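Local coordinates for cytochrome c' (Thermochromatium tepidum, PDB 3VRC), which carries a covalently bound heme c and probably takes part in electron transport in a thermophilic purple photosynthetic bacterium, at residues V39-N51 with L91-G105. Sequence-based numbering, arbitrary orientation. Where two conformers were deposited one is given.
Sequences VRAAANVVAAIAN and LGTAANALAAAAATG. With HEC (heme c), chain L.
Asn51, just past the end of helix 36-50, reaches across to helix 81-103. Its ND2 gives one nearly straight bond to Gly92 O (3.1 Å, 172°) and another back to Ala47 O (2.9 Å), both acceptors lying in the plane of the amide. Asn96 comes from the opposite direction, its amide almost parallel to that of Asn51, but Asn51 ND2 stands 3.2 Å from Asn96 OD1 at too poor an angle for a hydrogen bond. Gly92 matters here: a CB would run into Asn51 OD1. With an alanine at Asn51, Gly92 O is likely to lose its bond across the helices, keeping Asn96 N, and Ala47 O its side-chain donor. Ala50 CB meets Leu91 CD2 and Ala95 CB, Ala47 CB sits against Ala99 CB (3.8 Å), and Ala43 CB against Ala102 CB (3.7 Å). Leu91 CD1 rests on heme CAB (3.7 Å). At the far end Arg40, in one of its two conformers, extends from CG to NE and lays a guanidinium face over Ala102 O, offset toward the rim, while NH2 bonds Ala103 O (3.0 Å) from above the carbonyl plane. Water bridges Asn44 OD1 and Ala99 O between. This alanine seam lets two antiparallel helices of the cytochrome c' four-helix bundle, 157° apart, approach to 7.9 Å, with side-chain-to-carbonyl bonds near both ends.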
loop_
_atom_site.group_PDB
_atom_site.type_symbol
_atom_site.label_atom_id
_atom_site.label_comp_id
_atom_site.label_asym_id
_atom_site.label_seq_id
_atom_site.Cartn_x
_atom_site.Cartn_y
_atom_site.Cartn_z
ATOM N N VAL B 39 3.321 -4.238 14.642
ATOM C CA VAL B 39 3.716 -5.300 13.725
ATOM C C VAL B 39 2.533 -5.891 12.997
ATOM O O VAL B 39 2.624 -6.165 11.802
ATOM C CB VAL B 39 4.577 -6.340 14.474
ATOM C CG1 VAL B 39 4.867 -7.524 13.593
ATOM C CG2 VAL B 39 5.859 -5.681 14.953
ATOM N N ARG B 40 1.422 -6.101 13.682
ATOM C CA ARG B 40 0.169 -6.534 13.030
ATOM C C ARG B 40 -0.187 -5.598 11.898
ATOM O O ARG B 40 -0.464 -6.018 10.775
ATOM C CB ARG B 40 -1.000 -6.535 14.046
ATOM C CG ARG B 40 -1.019 -7.754 14.945
ATOM C CD ARG B 40 -2.240 -7.678 15.906
ATOM N NE ARG B 40 -2.264 -8.834 16.807
ATOM C CZ ARG B 40 -1.713 -8.900 18.020
ATOM N NH1 ARG B 40 -1.173 -7.816 18.603
ATOM N NH2 ARG B 40 -1.784 -10.037 18.694
ATOM N N ALA B 41 -0.227 -4.303 12.175
ATOM C CA ALA B 41 -0.660 -3.336 11.157
ATOM C C ALA B 41 0.309 -3.381 9.954
ATOM O O ALA B 41 -0.115 -3.332 8.800
ATOM C CB ALA B 41 -0.716 -1.945 11.774
ATOM N N ALA B 42 1.603 -3.413 10.225
ATOM C CA ALA B 42 2.614 -3.433 9.166
ATOM C C ALA B 42 2.525 -4.709 8.350
ATOM O O ALA B 42 2.596 -4.676 7.110
ATOM C CB ALA B 42 3.971 -3.272 9.768
ATOM N N ALA B 43 2.418 -5.852 9.025
ATOM C CA ALA B 43 2.305 -7.135 8.331
ATOM C C ALA B 43 1.047 -7.186 7.481
ATOM O O ALA B 43 1.048 -7.752 6.392
ATOM C CB ALA B 43 2.295 -8.272 9.333
ATOM N N ASN B 44 -0.053 -6.581 7.982
ATOM C CA ASN B 44 -1.297 -6.582 7.185
ATOM C C ASN B 44 -1.094 -5.787 5.880
ATOM O O ASN B 44 -1.694 -6.183 4.867
ATOM C CB ASN B 44 -2.434 -5.988 8.000
ATOM C CG ASN B 44 -2.903 -6.919 9.097
ATOM O OD1 ASN B 44 -2.508 -8.082 9.163
ATOM N ND2 ASN B 44 -3.761 -6.385 9.940
ATOM N N VAL B 45 -0.322 -4.722 5.932
ATOM C CA VAL B 45 -0.032 -3.984 4.693
ATOM C C VAL B 45 0.716 -4.898 3.714
ATOM O O VAL B 45 0.401 -4.958 2.510
ATOM C CB VAL B 45 0.774 -2.723 4.950
ATOM C CG1 VAL B 45 1.238 -2.134 3.623
ATOM C CG2 VAL B 45 -0.037 -1.696 5.710
ATOM N N VAL B 46 1.763 -5.572 4.192
ATOM C CA VAL B 46 2.563 -6.391 3.285
ATOM C C VAL B 46 1.738 -7.473 2.698
ATOM O O VAL B 46 1.781 -7.722 1.474
ATOM C CB VAL B 46 3.850 -6.886 4.011
ATOM C CG1 VAL B 46 4.664 -7.776 3.054
ATOM C CG2 VAL B 46 4.684 -5.764 4.513
ATOM N N ALA B 47 0.924 -8.171 3.517
ATOM C CA ALA B 47 0.045 -9.193 3.021
ATOM C C ALA B 47 -0.931 -8.658 1.994
ATOM O O ALA B 47 -1.172 -9.287 0.929
ATOM C CB ALA B 47 -0.691 -9.851 4.159
ATOM N N ALA B 48 -1.550 -7.532 2.284
ATOM C CA ALA B 48 -2.573 -7.003 1.383
ATOM C C ALA B 48 -1.925 -6.599 0.034
ATOM O O ALA B 48 -2.470 -6.943 -1.038
ATOM C CB ALA B 48 -3.322 -5.835 1.999
ATOM N N ILE B 49 -0.853 -5.851 0.084
ATOM C CA ILE B 49 -0.238 -5.396 -1.170
ATOM C C ILE B 49 0.313 -6.570 -1.970
ATOM O O ILE B 49 0.130 -6.632 -3.197
ATOM C CB ILE B 49 0.805 -4.341 -0.919
ATOM C CG1 ILE B 49 0.148 -3.078 -0.298
ATOM C CG2 ILE B 49 1.572 -4.015 -2.227
ATOM C CD1 ILE B 49 1.108 -1.963 -0.006
ATOM N N ALA B 50 0.904 -7.564 -1.298
ATOM C CA ALA B 50 1.449 -8.720 -2.015
ATOM C C ALA B 50 0.378 -9.529 -2.668
ATOM O O ALA B 50 0.684 -10.285 -3.599
ATOM C CB ALA B 50 2.264 -9.566 -1.056
ATOM N N ASN B 51 -0.892 -9.459 -2.223
ATOM C CA ASN B 51 -1.958 -10.184 -2.733
ATOM C C ASN B 51 -2.978 -9.328 -3.510
ATOM O O ASN B 51 -4.092 -9.734 -3.739
ATOM C CB ASN B 51 -2.659 -10.993 -1.629
ATOM C CG ASN B 51 -1.727 -12.112 -1.169
ATOM O OD1 ASN B 51 -1.584 -13.118 -1.880
ATOM N ND2 ASN B 51 -1.062 -11.962 -0.058
ATOM N N LEU B 91 5.819 -14.508 -2.841
ATOM C CA LEU B 91 5.646 -13.388 -1.923
ATOM C C LEU B 91 4.246 -13.370 -1.336
ATOM O O LEU B 91 4.119 -13.150 -0.114
ATOM C CB LEU B 91 5.934 -12.046 -2.596
ATOM C CG LEU B 91 5.790 -10.862 -1.645
ATOM C CD1 LEU B 91 6.908 -10.845 -0.644
ATOM C CD2 LEU B 91 5.722 -9.535 -2.416
ATOM N N GLY B 92 3.203 -13.576 -2.132
ATOM C CA GLY B 92 1.864 -13.506 -1.595
ATOM C C GLY B 92 1.663 -14.483 -0.446
ATOM O O GLY B 92 1.070 -14.164 0.584
ATOM N N THR B 93 2.143 -15.720 -0.664
ATOM C CA THR B 93 1.976 -16.781 0.336
ATOM C C THR B 93 2.804 -16.443 1.555
ATOM O O THR B 93 2.298 -16.553 2.728
ATOM C CB THR B 93 2.437 -18.110 -0.269
ATOM O OG1 THR B 93 1.562 -18.377 -1.381
ATOM C CG2 THR B 93 2.478 -19.250 0.776
ATOM N N ALA B 94 4.056 -16.035 1.411
ATOM C CA ALA B 94 4.914 -15.710 2.555
ATOM C C ALA B 94 4.318 -14.527 3.302
ATOM O O ALA B 94 4.338 -14.499 4.553
ATOM C CB ALA B 94 6.337 -15.427 2.116
ATOM N N ALA B 95 3.794 -13.543 2.577
ATOM C CA ALA B 95 3.266 -12.326 3.249
ATOM C C ALA B 95 2.013 -12.686 4.029
ATOM O O ALA B 95 1.827 -12.165 5.156
ATOM C CB ALA B 95 2.972 -11.282 2.208
ATOM N N ASN B 96 1.142 -13.518 3.515
ATOM C CA ASN B 96 0.008 -13.988 4.302
ATOM C C ASN B 96 0.469 -14.715 5.577
ATOM O O ASN B 96 -0.078 -14.490 6.681
ATOM C CB ASN B 96 -0.889 -14.861 3.496
ATOM C CG ASN B 96 -1.784 -14.036 2.574
ATOM O OD1 ASN B 96 -2.087 -12.882 2.827
ATOM N ND2 ASN B 96 -2.304 -14.692 1.571
ATOM N N ALA B 97 1.526 -15.523 5.464
ATOM C CA ALA B 97 2.056 -16.175 6.669
ATOM C C ALA B 97 2.636 -15.194 7.674
ATOM O O ALA B 97 2.528 -15.432 8.890
ATOM C CB ALA B 97 3.069 -17.247 6.240
ATOM N N LEU B 98 3.218 -14.110 7.205
ATOM C CA LEU B 98 3.686 -13.064 8.096
ATOM C C LEU B 98 2.538 -12.377 8.821
ATOM O O LEU B 98 2.620 -12.128 10.026
ATOM C CB LEU B 98 4.515 -12.090 7.267
ATOM C CG LEU B 98 4.998 -10.830 8.004
ATOM C CD1 LEU B 98 5.822 -11.184 9.234
ATOM C CD2 LEU B 98 5.740 -9.929 7.012
ATOM N N ALA B 99 1.450 -12.052 8.120
ATOM C CA ALA B 99 0.301 -11.462 8.791
ATOM C C ALA B 99 -0.307 -12.446 9.815
ATOM O O ALA B 99 -0.717 -12.027 10.895
ATOM C CB ALA B 99 -0.768 -11.048 7.738
ATOM N N ALA B 100 -0.363 -13.735 9.472
ATOM C CA ALA B 100 -0.863 -14.703 10.450
ATOM C C ALA B 100 0.074 -14.801 11.661
ATOM O O ALA B 100 -0.419 -14.809 12.818
ATOM C CB ALA B 100 -1.027 -16.063 9.777
ATOM N N ALA B 101 1.391 -14.796 11.476
ATOM C CA ALA B 101 2.329 -14.818 12.588
ATOM C C ALA B 101 2.159 -13.569 13.428
ATOM O O ALA B 101 2.139 -13.636 14.675
ATOM C CB ALA B 101 3.749 -14.952 12.100
ATOM N N ALA B 102 2.009 -12.409 12.803
ATOM C CA ALA B 102 1.881 -11.177 13.555
ATOM C C ALA B 102 0.598 -11.172 14.368
ATOM O O ALA B 102 0.572 -10.646 15.499
ATOM C CB ALA B 102 1.884 -9.982 12.613
ATOM N N ALA B 103 -0.474 -11.774 13.872
ATOM C CA ALA B 103 -1.733 -11.850 14.592
ATOM C C ALA B 103 -1.554 -12.575 15.933
ATOM O O ALA B 103 -2.306 -12.345 16.882
ATOM C CB ALA B 103 -2.789 -12.531 13.732
ATOM N N THR B 104 -0.590 -13.498 16.027
ATOM C CA THR B 104 -0.393 -14.267 17.279
ATOM C C THR B 104 0.290 -13.387 18.324
ATOM O O THR B 104 0.289 -13.759 19.506
ATOM C CB THR B 104 0.526 -15.485 17.047
ATOM O OG1 THR B 104 1.885 -15.150 16.882
ATOM C CG2 THR B 104 0.086 -16.431 15.966
ATOM N N GLY B 105 0.902 -12.292 17.911
ATOM C CA GLY B 105 1.572 -11.410 18.844
ATOM C C GLY B 105 2.937 -11.889 19.356
ATOM O O GLY B 105 3.481 -11.272 20.262
HETATM FE FE HEC L . 10.185 -5.007 -5.278
HETATM C CHA HEC L . 10.955 -2.131 -7.036
HETATM C CHB HEC L . 10.555 -3.321 -2.309
HETATM C CHC HEC L . 8.887 -7.665 -3.591
HETATM C CHD HEC L . 9.813 -6.657 -8.234
HETATM N NA HEC L . 10.741 -3.078 -4.756
HETATM C C1A HEC L . 11.006 -2.052 -5.607
HETATM C C2A HEC L . 11.452 -0.917 -4.883
HETATM C C3A HEC L . 11.367 -1.244 -3.501
HETATM C C4A HEC L . 10.860 -2.593 -3.504
HETATM C CMA HEC L . 11.625 -0.397 -2.317
HETATM C CAA HEC L . 12.001 0.340 -5.481
HETATM C CBA HEC L . 11.314 1.564 -5.109
HETATM C CGA HEC L . 9.914 1.434 -5.596
HETATM O O1A HEC L . 9.018 1.882 -4.794
HETATM O O2A HEC L . 9.595 1.008 -6.712
HETATM N NB HEC L . 9.747 -5.386 -3.316
HETATM C C1B HEC L . 9.987 -4.615 -2.265
HETATM C C2B HEC L . 9.723 -5.277 -1.006
HETATM C C3B HEC L . 9.204 -6.512 -1.401
HETATM C C4B HEC L . 9.229 -6.551 -2.845
HETATM C CMB HEC L . 9.907 -4.750 0.351
HETATM C CAB HEC L . 8.757 -7.698 -0.564
HETATM C CBB HEC L . 7.973 -7.411 0.656
HETATM N NC HEC L . 9.469 -6.841 -5.819
HETATM C C1C HEC L . 9.002 -7.826 -4.988
HETATM C C2C HEC L . 8.693 -9.057 -5.711
HETATM C C3C HEC L . 8.954 -8.724 -7.058
HETATM C C4C HEC L . 9.448 -7.359 -7.066
HETATM C CMC HEC L . 8.247 -10.307 -5.052
HETATM C CAC HEC L . 8.851 -9.594 -8.285
HETATM C CBC HEC L . 7.968 -10.801 -8.168
HETATM N ND HEC L . 10.401 -4.532 -7.221
HETATM C C1D HEC L . 10.189 -5.315 -8.306
HETATM C C2D HEC L . 10.381 -4.629 -9.548
HETATM C C3D HEC L . 10.635 -3.321 -9.229
HETATM C C4D HEC L . 10.602 -3.284 -7.758
HETATM C CMD HEC L . 10.305 -5.245 -10.929
HETATM C CAD HEC L . 10.818 -2.127 -10.117
HETATM C CBD HEC L . 9.445 -1.451 -10.384
HETATM C CGD HEC L . 9.545 -0.318 -11.391
HETATM O O1D HEC L . 10.465 0.533 -11.210
HETATM O O2D HEC L . 8.752 -0.314 -12.345
HETATM O O HOH W 1 -1.811 -11.594 21.219
HETATM O O HOH W 2 -1.520 -9.315 11.569
HETATM O O HOH W 3 -2.462 -9.888 11.195
HETATM O O HOH W 4 -3.979 -10.852 2.295
#